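Protein MJ1225 (Methanocaldococcus jannaschii, PDB 3KH5) binds AMP and ADP through four CBS domains and is a putative archaeal homologue of the gamma subunit of AMP-activated protein kinase. Local coordinates at residues M55-G64 with A171-R180; T132-L140 with A246-G255. All blocks are in the same frame, centred on the assembly; numbering follows the deposited sequence.

Contact 1 (M55-G64 with A171-R180). With ADP (adenosine-5'-diphosphate), chain E; ADP (adenosine-5'-diphosphate), chain D.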
loop_
_atom_site.group_PDB
_atom_site.type_symbol
_atom_site.label_atom_id
_atom_site.label_comp_id
_atom_site.label_asym_id
_atom_site.label_seq_id
_atom_site.Cartn_x
_atom_site.Cartn_y
_atom_site.Cartn_z
ATOM N N MET A 55 -3.929 3.440 -1.625
ATOM C CA MET A 55 -3.293 4.614 -2.216
ATOM C C MET A 55 -4.238 5.387 -3.119
ATOM O O MET A 55 -4.205 6.614 -3.144
ATOM C CB MET A 55 -2.034 4.222 -2.982
ATOM C CG MET A 55 -0.813 4.227 -2.101
ATOM S SD MET A 55 -0.305 5.919 -1.772
ATOM C CE MET A 55 -0.355 5.846 0.027
ATOM N N ASP A 56 -5.085 4.675 -3.852
ATOM C CA ASP A 56 -6.117 5.322 -4.656
ATOM C C ASP A 56 -7.110 6.072 -3.777
ATOM O O ASP A 56 -7.623 7.125 -4.163
ATOM C CB ASP A 56 -6.866 4.286 -5.482
ATOM C CG ASP A 56 -5.988 3.622 -6.510
ATOM O OD1 ASP A 56 -5.374 4.350 -7.319
ATOM O OD2 ASP A 56 -5.925 2.373 -6.522
ATOM N N ILE A 57 -7.388 5.506 -2.604
ATOM C CA ILE A 57 -8.287 6.129 -1.635
ATOM C C ILE A 57 -7.633 7.377 -1.048
ATOM O O ILE A 57 -8.295 8.399 -0.871
ATOM C CB ILE A 57 -8.691 5.163 -0.483
ATOM C CG1 ILE A 57 -9.406 3.910 -1.018
ATOM C CG2 ILE A 57 -9.541 5.895 0.587
ATOM C CD1 ILE A 57 -10.753 4.161 -1.708
ATOM N N VAL A 58 -6.336 7.290 -0.752
ATOM C CA VAL A 58 -5.558 8.443 -0.268
ATOM C C VAL A 58 -5.512 9.584 -1.302
ATOM O O VAL A 58 -5.567 10.765 -0.945
ATOM C CB VAL A 58 -4.134 8.020 0.190
ATOM C CG1 VAL A 58 -3.246 9.230 0.478
ATOM C CG2 VAL A 58 -4.223 7.141 1.427
ATOM N N ASP A 59 -5.417 9.210 -2.575
ATOM C CA ASP A 59 -5.522 10.131 -3.711
ATOM C C ASP A 59 -6.890 10.848 -3.706
ATOM O O ASP A 59 -6.969 12.083 -3.675
ATOM C CB ASP A 59 -5.319 9.290 -4.984
ATOM C CG ASP A 59 -5.225 10.114 -6.258
ATOM O OD1 ASP A 59 -5.838 11.195 -6.349
ATOM O OD2 ASP A 59 -4.552 9.643 -7.202
ATOM N N PHE A 60 -7.948 10.041 -3.727
ATOM C CA PHE A 60 -9.342 10.473 -3.627
ATOM C C PHE A 60 -9.616 11.423 -2.454
ATOM O O PHE A 60 -10.342 12.404 -2.601
ATOM C CB PHE A 60 -10.206 9.212 -3.519
ATOM C CG PHE A 60 -11.660 9.463 -3.252
ATOM C CD1 PHE A 60 -12.473 10.053 -4.215
ATOM C CD2 PHE A 60 -12.233 9.051 -2.051
ATOM C CE1 PHE A 60 -13.828 10.261 -3.971
ATOM C CE2 PHE A 60 -13.587 9.254 -1.796
ATOM C CZ PHE A 60 -14.386 9.859 -2.758
ATOM N N MET A 61 -9.023 11.128 -1.300
ATOM C CA MET A 61 -9.221 11.926 -0.090
ATOM C C MET A 61 -8.589 13.317 -0.149
ATOM O O MET A 61 -8.904 14.171 0.685
ATOM C CB MET A 61 -8.667 11.186 1.126
ATOM C CG MET A 61 -9.602 10.150 1.735
ATOM S SD MET A 61 -8.759 9.018 2.877
ATOM C CE MET A 61 -7.350 9.998 3.420
ATOM N N GLY A 62 -7.697 13.543 -1.113
ATOM C CA GLY A 62 -6.954 14.815 -1.160
ATOM C C GLY A 62 -5.557 14.735 -1.751
ATOM O O GLY A 62 -5.027 15.742 -2.223
ATOM N N GLY A 63 -4.963 13.544 -1.726
ATOM C CA GLY A 63 -3.583 13.349 -2.166
ATOM C C GLY A 63 -3.299 13.596 -3.638
ATOM O O GLY A 63 -2.163 13.891 -4.008
ATOM N N GLY A 64 -4.313 13.478 -4.487
ATOM C CA GLY A 64 -4.083 13.659 -5.913
ATOM C C GLY A 64 -5.299 14.061 -6.710
ATOM O O GLY A 64 -6.266 14.598 -6.169
ATOM N N ALA A 171 -0.918 13.217 2.616
ATOM C CA ALA A 171 -1.572 12.477 1.529
ATOM C C ALA A 171 -0.990 12.825 0.158
ATOM O O ALA A 171 -0.796 11.949 -0.693
ATOM C CB ALA A 171 -3.074 12.726 1.543
ATOM N N ARG A 172 -0.750 14.117 -0.050
ATOM C CA ARG A 172 -0.074 14.611 -1.240
ATOM C C ARG A 172 1.299 13.987 -1.365
ATOM O O ARG A 172 1.662 13.482 -2.425
ATOM C CB ARG A 172 0.082 16.117 -1.139
ATOM C CG ARG A 172 -1.179 16.864 -1.407
ATOM C CD ARG A 172 -1.140 17.373 -2.813
ATOM N NE ARG A 172 -1.538 18.770 -2.809
ATOM C CZ ARG A 172 -2.143 19.381 -3.819
ATOM N NH1 ARG A 172 -2.428 18.719 -4.934
ATOM N NH2 ARG A 172 -2.468 20.663 -3.712
ATOM N N THR A 173 2.055 14.021 -0.268
ATOM C CA THR A 173 3.404 13.473 -0.245
ATOM C C THR A 173 3.388 12.001 -0.628
ATOM O O THR A 173 4.216 11.569 -1.427
ATOM C CB THR A 173 4.087 13.661 1.130
ATOM O OG1 THR A 173 4.065 15.046 1.492
ATOM C CG2 THR A 173 5.534 13.194 1.092
ATOM N N MET A 174 2.446 11.239 -0.073
ATOM C CA MET A 174 2.353 9.810 -0.373
ATOM C C MET A 174 2.055 9.568 -1.851
ATOM O O MET A 174 2.738 8.782 -2.514
ATOM C CB MET A 174 1.266 9.142 0.478
ATOM C CG MET A 174 1.608 8.954 1.947
ATOM S SD MET A 174 0.247 8.173 2.847
ATOM C CE MET A 174 1.001 8.020 4.469
ATOM N N VAL A 175 1.024 10.242 -2.356
ATOM C CA VAL A 175 0.522 9.998 -3.707
ATOM C C VAL A 175 1.474 10.496 -4.799
ATOM O O VAL A 175 1.715 9.786 -5.782
ATOM C CB VAL A 175 -0.913 10.557 -3.891
ATOM C CG1 VAL A 175 -1.333 10.550 -5.360
ATOM C CG2 VAL A 175 -1.904 9.753 -3.052
ATOM N N ARG A 176 2.028 11.697 -4.618
ATOM C CA ARG A 176 3.002 12.250 -5.572
ATOM C C ARG A 176 4.270 11.402 -5.684
ATOM O O ARG A 176 4.823 11.241 -6.775
ATOM C CB ARG A 176 3.394 13.685 -5.204
ATOM C CG ARG A 176 2.271 14.724 -5.279
ATOM C CD ARG A 176 1.801 14.995 -6.714
ATOM N NE ARG A 176 2.883 15.023 -7.699
ATOM C CZ ARG A 176 2.694 14.851 -9.005
ATOM N NH1 ARG A 176 1.471 14.639 -9.480
ATOM N NH2 ARG A 176 3.725 14.883 -9.841
ATOM N N ASN A 177 4.726 10.862 -4.559
ATOM C CA ASN A 177 5.967 10.096 -4.537
ATOM C C ASN A 177 5.758 8.598 -4.767
ATOM O O ASN A 177 6.726 7.860 -5.002
ATOM C CB ASN A 177 6.675 10.318 -3.204
ATOM C CG ASN A 177 7.288 11.697 -3.089
ATOM O OD1 ASN A 177 8.385 11.939 -3.595
ATOM N ND2 ASN A 177 6.593 12.605 -2.409
ATOM N N GLY A 178 4.504 8.156 -4.684
ATOM C CA GLY A 178 4.161 6.734 -4.777
ATOM C C GLY A 178 4.643 5.887 -3.607
ATOM O O GLY A 178 4.989 4.717 -3.792
ATOM N N PHE A 179 4.669 6.473 -2.408
ATOM C CA PHE A 179 5.085 5.761 -1.190
ATOM C C PHE A 179 3.938 5.603 -0.203
ATOM O O PHE A 179 3.387 6.598 0.278
ATOM C CB PHE A 179 6.234 6.484 -0.469
ATOM C CG PHE A 179 7.447 6.733 -1.323
ATOM C CD1 PHE A 179 7.900 5.778 -2.227
ATOM C CD2 PHE A 179 8.163 7.918 -1.192
ATOM C CE1 PHE A 179 9.030 6.010 -3.011
ATOM C CE2 PHE A 179 9.297 8.158 -1.970
ATOM C CZ PHE A 179 9.731 7.200 -2.880
ATOM N N ARG A 180 3.600 4.355 0.115
ATOM C CA ARG A 180 2.560 4.041 1.103
ATOM C C ARG A 180 2.987 4.337 2.536
ATOM O O ARG A 180 2.139 4.591 3.391
ATOM C CB ARG A 180 2.154 2.569 1.024
ATOM C CG ARG A 180 1.420 2.177 -0.247
ATOM C CD ARG A 180 1.417 0.665 -0.438
ATOM N NE ARG A 180 0.913 -0.060 0.731
ATOM C CZ ARG A 180 0.764 -1.382 0.788
ATOM N NH1 ARG A 180 1.071 -2.138 -0.261
ATOM N NH2 ARG A 180 0.301 -1.952 1.894
HETATM P PB ADP E . 6.178 1.526 -0.087
HETATM O O1B ADP E . 5.768 0.247 0.549
HETATM O O2B ADP E . 6.366 2.739 1.013
HETATM O O3B ADP E . 5.113 2.091 -1.168
HETATM P PA ADP E . 7.915 0.571 -2.176
HETATM O O1A ADP E . 8.237 -0.869 -2.022
HETATM O O2A ADP E . 6.712 0.874 -3.207
HETATM O O3A ADP E . 7.601 1.342 -0.788
HETATM O "O5'" ADP E . 9.207 1.405 -2.582
HETATM C "C5'" ADP E . 9.856 1.322 -3.864
HETATM C "C4'" ADP E . 11.261 1.957 -3.677
HETATM O "O4'" ADP E . 11.074 3.278 -3.072
HETATM C "C3'" ADP E . 12.151 1.148 -2.715
HETATM O "O3'" ADP E . 13.515 1.234 -3.141
HETATM C "C2'" ADP E . 11.967 1.853 -1.367
HETATM O "O2'" ADP E . 13.135 1.724 -0.539
HETATM C "C1'" ADP E . 11.740 3.316 -1.777
HETATM N N9 ADP E . 10.910 4.034 -0.745
HETATM C C8 ADP E . 9.822 3.574 -0.116
HETATM N N7 ADP E . 9.369 4.494 0.738
HETATM C C5 ADP E . 10.168 5.549 0.662
HETATM C C6 ADP E . 10.193 6.786 1.301
HETATM N N6 ADP E . 9.273 7.107 2.209
HETATM N N1 ADP E . 11.168 7.653 0.979
HETATM C C2 ADP E . 12.091 7.340 0.076
HETATM N N3 ADP E . 12.090 6.168 -0.550
HETATM C C4 ADP E . 11.145 5.256 -0.279
HETATM P PB ADP D . 1.916 -1.025 -4.743
HETATM O O1B ADP D . 3.243 -0.353 -4.847
HETATM O O2B ADP D . 1.681 -1.653 -3.260
HETATM O O3B ADP D . 1.716 -2.256 -5.774
HETATM P PA ADP D . 0.217 0.799 -3.846
HETATM O O1A ADP D . 0.748 2.144 -3.533
HETATM O O2A ADP D . -1.301 0.490 -3.337
HETATM O O3A ADP D . 0.696 -0.074 -5.078
HETATM O "O5'" ADP D . -0.606 1.536 -5.072
HETATM C "C5'" ADP D . -0.085 2.625 -5.896
HETATM C "C4'" ADP D . -0.882 2.791 -7.227
HETATM O "O4'" ADP D . -0.530 1.670 -8.099
HETATM C "C3'" ADP D . -2.419 2.783 -7.085
HETATM O "O3'" ADP D . -2.972 3.757 -7.981
HETATM C "C2'" ADP D . -2.802 1.362 -7.509
HETATM O "O2'" ADP D . -4.125 1.296 -8.066
HETATM C "C1'" ADP D . -1.757 1.069 -8.580
HETATM N N9 ADP D . -1.547 -0.401 -8.740
HETATM C C8 ADP D . -1.308 -1.325 -7.802
HETATM N N7 ADP D . -1.178 -2.524 -8.385
HETATM C C5 ADP D . -1.335 -2.354 -9.694
HETATM C C6 ADP D . -1.311 -3.199 -10.797
HETATM N N6 ADP D . -1.094 -4.503 -10.653
HETATM N N1 ADP D . -1.513 -2.672 -12.017
HETATM C C2 ADP D . -1.732 -1.373 -12.186
HETATM N N3 ADP D . -1.760 -0.542 -11.156
HETATM C C4 ADP D . -1.566 -1.007 -9.912
#

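Contact 2 (T132-L140 with A246-G255). With ADP (adenosine-5'-diphosphate), chain B; AMP (adenosine monophosphate), chain C.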
loop_
_atom_site.group_PDB
_atom_site.type_symbol
_atom_site.label_atom_id
_atom_site.label_comp_id
_atom_site.label_asym_id
_atom_site.label_seq_id
_atom_site.Cartn_x
_atom_site.Cartn_y
_atom_site.Cartn_z
ATOM N N THR A 132 1.993 -11.243 -4.674
ATOM C CA THR A 132 2.545 -9.995 -4.160
ATOM C C THR A 132 4.010 -10.229 -3.835
ATOM O O THR A 132 4.476 -11.373 -3.849
ATOM C CB THR A 132 1.826 -9.536 -2.875
ATOM O OG1 THR A 132 2.143 -10.434 -1.803
ATOM C CG2 THR A 132 0.311 -9.492 -3.072
ATOM N N GLU A 133 4.730 -9.149 -3.540
ATOM C CA GLU A 133 6.145 -9.228 -3.164
ATOM C C GLU A 133 6.385 -10.089 -1.913
ATOM O O GLU A 133 7.349 -10.858 -1.866
ATOM C CB GLU A 133 6.723 -7.827 -2.970
ATOM C CG GLU A 133 6.806 -7.006 -4.250
ATOM C CD GLU A 133 7.167 -5.557 -3.991
ATOM O OE1 GLU A 133 8.032 -5.022 -4.716
ATOM O OE2 GLU A 133 6.589 -4.955 -3.059
ATOM N N ARG A 134 5.499 -9.960 -0.922
ATOM C CA ARG A 134 5.553 -10.758 0.311
ATOM C C ARG A 134 5.467 -12.258 0.016
ATOM O O ARG A 134 6.210 -13.048 0.600
ATOM C CB ARG A 134 4.434 -10.338 1.284
ATOM C CG ARG A 134 4.592 -10.862 2.726
ATOM C CD ARG A 134 3.874 -9.992 3.778
ATOM N NE ARG A 134 4.103 -8.561 3.565
ATOM C CZ ARG A 134 3.157 -7.622 3.548
ATOM N NH1 ARG A 134 1.881 -7.940 3.780
ATOM N NH2 ARG A 134 3.492 -6.353 3.325
ATOM N N ASP A 135 4.556 -12.636 -0.885
ATOM C CA ASP A 135 4.374 -14.037 -1.289
ATOM C C ASP A 135 5.689 -14.624 -1.794
ATOM O O ASP A 135 6.033 -15.768 -1.484
ATOM C CB ASP A 135 3.339 -14.154 -2.416
ATOM C CG ASP A 135 1.911 -13.900 -1.959
ATOM O OD1 ASP A 135 1.601 -14.070 -0.759
ATOM O OD2 ASP A 135 1.083 -13.543 -2.826
ATOM N N VAL A 136 6.408 -13.827 -2.584
ATOM C CA VAL A 136 7.682 -14.236 -3.179
ATOM C C VAL A 136 8.804 -14.300 -2.141
ATOM O O VAL A 136 9.558 -15.276 -2.100
ATOM C CB VAL A 136 8.089 -13.313 -4.363
ATOM C CG1 VAL A 136 9.435 -13.728 -4.945
ATOM C CG2 VAL A 136 7.025 -13.338 -5.453
ATOM N N ILE A 137 8.915 -13.268 -1.310
ATOM C CA ILE A 137 9.926 -13.253 -0.258
ATOM C C ILE A 137 9.725 -14.438 0.689
ATOM O O ILE A 137 10.696 -15.087 1.098
ATOM C CB ILE A 137 9.904 -11.926 0.534
ATOM C CG1 ILE A 137 10.337 -10.761 -0.366
ATOM C CG2 ILE A 137 10.823 -12.015 1.761
ATOM C CD1 ILE A 137 10.162 -9.388 0.257
ATOM N N ARG A 138 8.463 -14.711 1.027
ATOM C CA ARG A 138 8.095 -15.848 1.871
ATOM C C ARG A 138 8.539 -17.160 1.231
ATOM O O ARG A 138 9.067 -18.039 1.914
ATOM C CB ARG A 138 6.582 -15.861 2.145
ATOM C CG ARG A 138 6.130 -16.872 3.200
ATOM C CD ARG A 138 4.637 -16.758 3.513
ATOM N NE ARG A 138 4.330 -15.614 4.375
ATOM C CZ ARG A 138 3.659 -14.530 3.993
ATOM N NH1 ARG A 138 3.199 -14.422 2.751
ATOM N NH2 ARG A 138 3.439 -13.549 4.859
ATOM N N ALA A 139 8.335 -17.280 -0.079
ATOM C CA ALA A 139 8.719 -18.486 -0.805
ATOM C C ALA A 139 10.234 -18.661 -0.906
ATOM O O ALA A 139 10.722 -19.791 -0.927
ATOM C CB ALA A 139 8.087 -18.497 -2.194
ATOM N N LEU A 140 10.973 -17.553 -0.951
ATOM C CA LEU A 140 12.418 -17.599 -1.209
ATOM C C LEU A 140 13.295 -17.273 0.001
ATOM O O LEU A 140 14.521 -17.186 -0.122
ATOM C CB LEU A 140 12.779 -16.663 -2.370
ATOM C CG LEU A 140 12.090 -16.884 -3.721
ATOM C CD1 LEU A 140 12.503 -15.797 -4.703
ATOM C CD2 LEU A 140 12.395 -18.266 -4.297
ATOM N N ALA A 246 14.058 -9.520 6.108
ATOM C CA ALA A 246 13.051 -10.171 5.255
ATOM C C ALA A 246 12.068 -11.022 6.061
ATOM O O ALA A 246 10.861 -10.998 5.801
ATOM C CB ALA A 246 13.722 -11.014 4.177
ATOM N N GLU A 247 12.586 -11.762 7.039
ATOM C CA GLU A 247 11.748 -12.605 7.888
ATOM C C GLU A 247 10.791 -11.789 8.761
ATOM O O GLU A 247 9.621 -12.150 8.910
ATOM C CB GLU A 247 12.615 -13.516 8.755
ATOM C CG GLU A 247 11.834 -14.486 9.634
ATOM C CD GLU A 247 12.741 -15.409 10.424
ATOM O OE1 GLU A 247 12.429 -16.616 10.507
ATOM O OE2 GLU A 247 13.774 -14.938 10.950
ATOM N N ILE A 248 11.296 -10.697 9.337
ATOM C CA ILE A 248 10.462 -9.781 10.116
ATOM C C ILE A 248 9.280 -9.249 9.293
ATOM O O ILE A 248 8.150 -9.243 9.777
ATOM C CB ILE A 248 11.298 -8.626 10.730
ATOM C CG1 ILE A 248 12.099 -9.151 11.931
ATOM C CG2 ILE A 248 10.396 -7.472 11.192
ATOM C CD1 ILE A 248 13.387 -8.379 12.182
ATOM N N MET A 249 9.540 -8.829 8.054
ATOM C CA MET A 249 8.492 -8.296 7.168
ATOM C C MET A 249 7.388 -9.316 6.912
ATOM O O MET A 249 6.199 -9.039 7.091
ATOM C CB MET A 249 9.093 -7.869 5.822
ATOM C CG MET A 249 10.070 -6.708 5.889
ATOM S SD MET A 249 10.935 -6.467 4.325
ATOM C CE MET A 249 11.776 -4.917 4.639
ATOM N N VAL A 250 7.816 -10.502 6.510
ATOM C CA VAL A 250 6.946 -11.557 6.040
ATOM C C VAL A 250 6.121 -12.215 7.167
ATOM O O VAL A 250 4.988 -12.654 6.936
ATOM C CB VAL A 250 7.818 -12.555 5.225
ATOM C CG1 VAL A 250 7.440 -14.076 5.491
ATOM C CG2 VAL A 250 7.796 -12.226 3.729
ATOM N N THR A 251 6.665 -12.254 8.381
ATOM C CA THR A 251 5.939 -12.820 9.526
ATOM C C THR A 251 5.064 -11.785 10.232
ATOM O O THR A 251 4.306 -12.126 11.144
ATOM C CB THR A 251 6.885 -13.448 10.563
ATOM O OG1 THR A 251 7.777 -12.447 11.072
ATOM C CG2 THR A 251 7.684 -14.593 9.943
ATOM N N ASN A 252 5.169 -10.530 9.803
ATOM C CA ASN A 252 4.391 -9.448 10.400
ATOM C C ASN A 252 3.505 -8.673 9.424
ATOM O O ASN A 252 2.839 -7.707 9.819
ATOM C CB ASN A 252 5.329 -8.489 11.128
ATOM C CG ASN A 252 5.841 -9.062 12.428
ATOM O OD1 ASN A 252 5.093 -9.170 13.398
ATOM N ND2 ASN A 252 7.122 -9.424 12.463
ATOM N N ASP A 253 3.494 -9.094 8.161
ATOM C CA ASP A 253 2.797 -8.350 7.114
ATOM C C ASP A 253 3.149 -6.862 7.186
ATOM O O ASP A 253 2.258 -6.011 7.207
ATOM C CB ASP A 253 1.273 -8.502 7.253
ATOM C CG ASP A 253 0.766 -9.876 6.856
ATOM O OD1 ASP A 253 1.277 -10.468 5.875
ATOM O OD2 ASP A 253 -0.180 -10.362 7.520
ATOM N N ILE A 254 4.442 -6.556 7.263
ATOM C CA ILE A 254 4.924 -5.180 7.258
ATOM C C ILE A 254 5.768 -5.085 5.991
ATOM O O ILE A 254 6.425 -6.060 5.619
ATOM C CB ILE A 254 5.757 -4.886 8.539
ATOM C CG1 ILE A 254 4.830 -4.715 9.748
ATOM C CG2 ILE A 254 6.643 -3.637 8.376
ATOM C CD1 ILE A 254 5.525 -4.901 11.096
ATOM N N GLY A 255 5.730 -3.947 5.308
ATOM C CA GLY A 255 6.448 -3.820 4.042
ATOM C C GLY A 255 7.672 -2.930 4.091
ATOM O O GLY A 255 8.467 -2.934 3.157
HETATM P PB ADP B . -1.335 -5.466 -0.209
HETATM O O1B ADP B . -2.544 -5.875 0.543
HETATM O O2B ADP B . -0.446 -4.392 0.624
HETATM O O3B ADP B . -1.675 -4.709 -1.578
HETATM P PA ADP B . 0.648 -7.239 0.563
HETATM O O1A ADP B . 0.362 -6.863 1.985
HETATM O O2A ADP B . 1.374 -8.673 0.228
HETATM O O3A ADP B . -0.372 -6.695 -0.596
HETATM O "O5'" ADP B . -0.629 -8.278 0.686
HETATM C "C5'" ADP B . -1.172 -8.831 1.928
HETATM C "C4'" ADP B . -1.268 -10.388 1.901
HETATM O "O4'" ADP B . -2.603 -10.902 1.593
HETATM C "C3'" ADP B . -0.317 -10.916 0.824
HETATM O "O3'" ADP B . 0.479 -11.998 1.349
HETATM C "C2'" ADP B . -1.206 -11.394 -0.321
HETATM O "O2'" ADP B . -0.803 -12.726 -0.645
HETATM C "C1'" ADP B . -2.649 -11.403 0.218
HETATM N N9 ADP B . -3.671 -10.572 -0.539
HETATM C C8 ADP B . -3.531 -9.304 -0.939
HETATM N N7 ADP B . -4.643 -8.903 -1.562
HETATM C C5 ADP B . -5.505 -9.915 -1.557
HETATM C C6 ADP B . -6.801 -10.090 -2.045
HETATM N N6 ADP B . -7.429 -9.101 -2.678
HETATM N N1 ADP B . -7.411 -11.278 -1.868
HETATM C C2 ADP B . -6.794 -12.274 -1.241
HETATM N N3 ADP B . -5.561 -12.136 -0.765
HETATM C C4 ADP B . -4.889 -10.977 -0.908
HETATM P P AMP C . 0.765 -1.291 6.067
HETATM O O1P AMP C . -0.131 -2.386 5.612
HETATM O O2P AMP C . 0.554 0.040 5.177
HETATM O O3P AMP C . 2.333 -1.666 5.898
HETATM O "O5'" AMP C . 0.535 -0.849 7.592
HETATM C "C5'" AMP C . -0.370 -1.531 8.493
HETATM C "C4'" AMP C . -0.136 -1.043 9.925
HETATM O "O4'" AMP C . 1.247 -1.387 10.228
HETATM C "C3'" AMP C . -0.241 0.494 9.916
HETATM O "O3'" AMP C . -0.899 0.966 11.110
HETATM C "C2'" AMP C . 1.219 0.942 9.912
HETATM O "O2'" AMP C . 1.359 2.184 10.611
HETATM C "C1'" AMP C . 1.915 -0.194 10.668
HETATM N N9 AMP C . 3.361 -0.314 10.320
HETATM C C8 AMP C . 3.888 -0.378 9.093
HETATM N N7 AMP C . 5.215 -0.480 9.177
HETATM C C5 AMP C . 5.530 -0.478 10.468
HETATM C C6 AMP C . 6.731 -0.559 11.156
HETATM N N6 AMP C . 7.880 -0.658 10.489
HETATM N N1 AMP C . 6.711 -0.535 12.502
HETATM C C2 AMP C . 5.567 -0.437 13.175
HETATM N N3 AMP C . 4.402 -0.359 12.545
HETATM C C4 AMP C . 4.356 -0.377 11.199
#

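Contact 1 (M55-G64 with A171-R180)
Helix-helix packing with no hydrogen bond across it joins helix 54-63 to the C-terminal part of helix 167-177 (first and third CBS repeats), beside two ADPs. Val175 is the knob, a compact branched side chain set among Met55, Val58, Asp59 and Gly63. Its CG2 packs on Val58 CG1 at 3.8 Å, while CG1 lies near Asp59, whose carboxylate is held by the backbone of Lys66. Ala171 is small enough for Val58 CG1 to rest on its CB. Gly63 has to be glycine, because any CB would collide with Ala171 O and Val175 CG2; its O meets Arg172 CA at 3.5 Å in a nearly straight CA-H...O contact. Flexible Met55, bent at chi2 and chi3, tucks CE against Met174 CB at 3.7 Å and passes CG obliquely across Arg180 CG. Asp56 takes both ribose hydroxyls of the chain D ADP, OD1 from O3' and OD2 from O2' (each 2.6 Å), and the adenine of the chain E ADP lies over one face of the Phe179 ring. Arg180 bonds through N to chain E O3B (3.0 Å) and through NH1 to chain D O2B (3.1 Å). Such aspartates and arginines line CBS nucleotide sites, as in gamma-AMPK.

Contact 2 (T132-L140 with A246-G255)
Arg134 and Val250 mark the close approach of helices 133-140 and 242-252, whose segments run at 123° with axes 9.6 Å apart and CA atoms of these two residues 5.9 Å apart. Val250 fills the gap with both methyls: CG2 meets Ile137 CG2 and the aliphatic CG of Arg134, each at 3.6 Å, while CG1 lies under Arg138 NE. The CG2 branch of Ile137 also reaches CB of the small Ala246. Above this apolar floor the polar ends take over. Arg138 is long enough to cross the helix end, where NH2 bonds to Val250 O at 2.7 Å, on a lone pair in the carbonyl plane although the oxygen lies 25° out of the guanidinium plane. Arg134 bends at chi3 (-45°), which lays its guanidinium between the alpha-phosphate of the chain B ADP on one face and Asp253 CA on the other. Its NH1 makes a weak hydrogen bond and salt bridge to Asp253 OD1 at 3.3 Å and a weak bond to O1A of that ADP, while Glu272 pairs with NE. A leucine in its place would probably leave Asp253 and Glu272 without this positive partner and the alpha-phosphate without one of its counter-charges. Thr132 starts the helix in a capping box with Asp135 and donates a hydrogen bond from OG1 to O2A of the chain B ADP at 2.8 Å. Helix 103-112 packs on Val136, and helix 272-275 backs Ile137, Ala246 and Met249; strand 127-132 leads into helix 133-140, and helix 242-252 is followed by strand 256-260.

In the fold
The two contacts lie on opposite sides of the chain's centre, their centres 24 Å apart and nearest atoms about 6 Å apart, without touching. Their segments alternate along the chain in the order 55-64, 132-140, 171-180, 246-255, so contact 1 joins the first and third CBS repeats and contact 2 the second and fourth. Helices 133-140 and 167-177 are successive helices in the chain, one in each contact. Phosphates of three ADPs and one AMP gather between them: Arg180 of contact 1 also binds the ADP held by Thr132 and Arg134 of contact 2. This crossed pairing of repeats brings the phosphates together near the middle, consistent with the nucleotide-sensing core of gamma-AMPK.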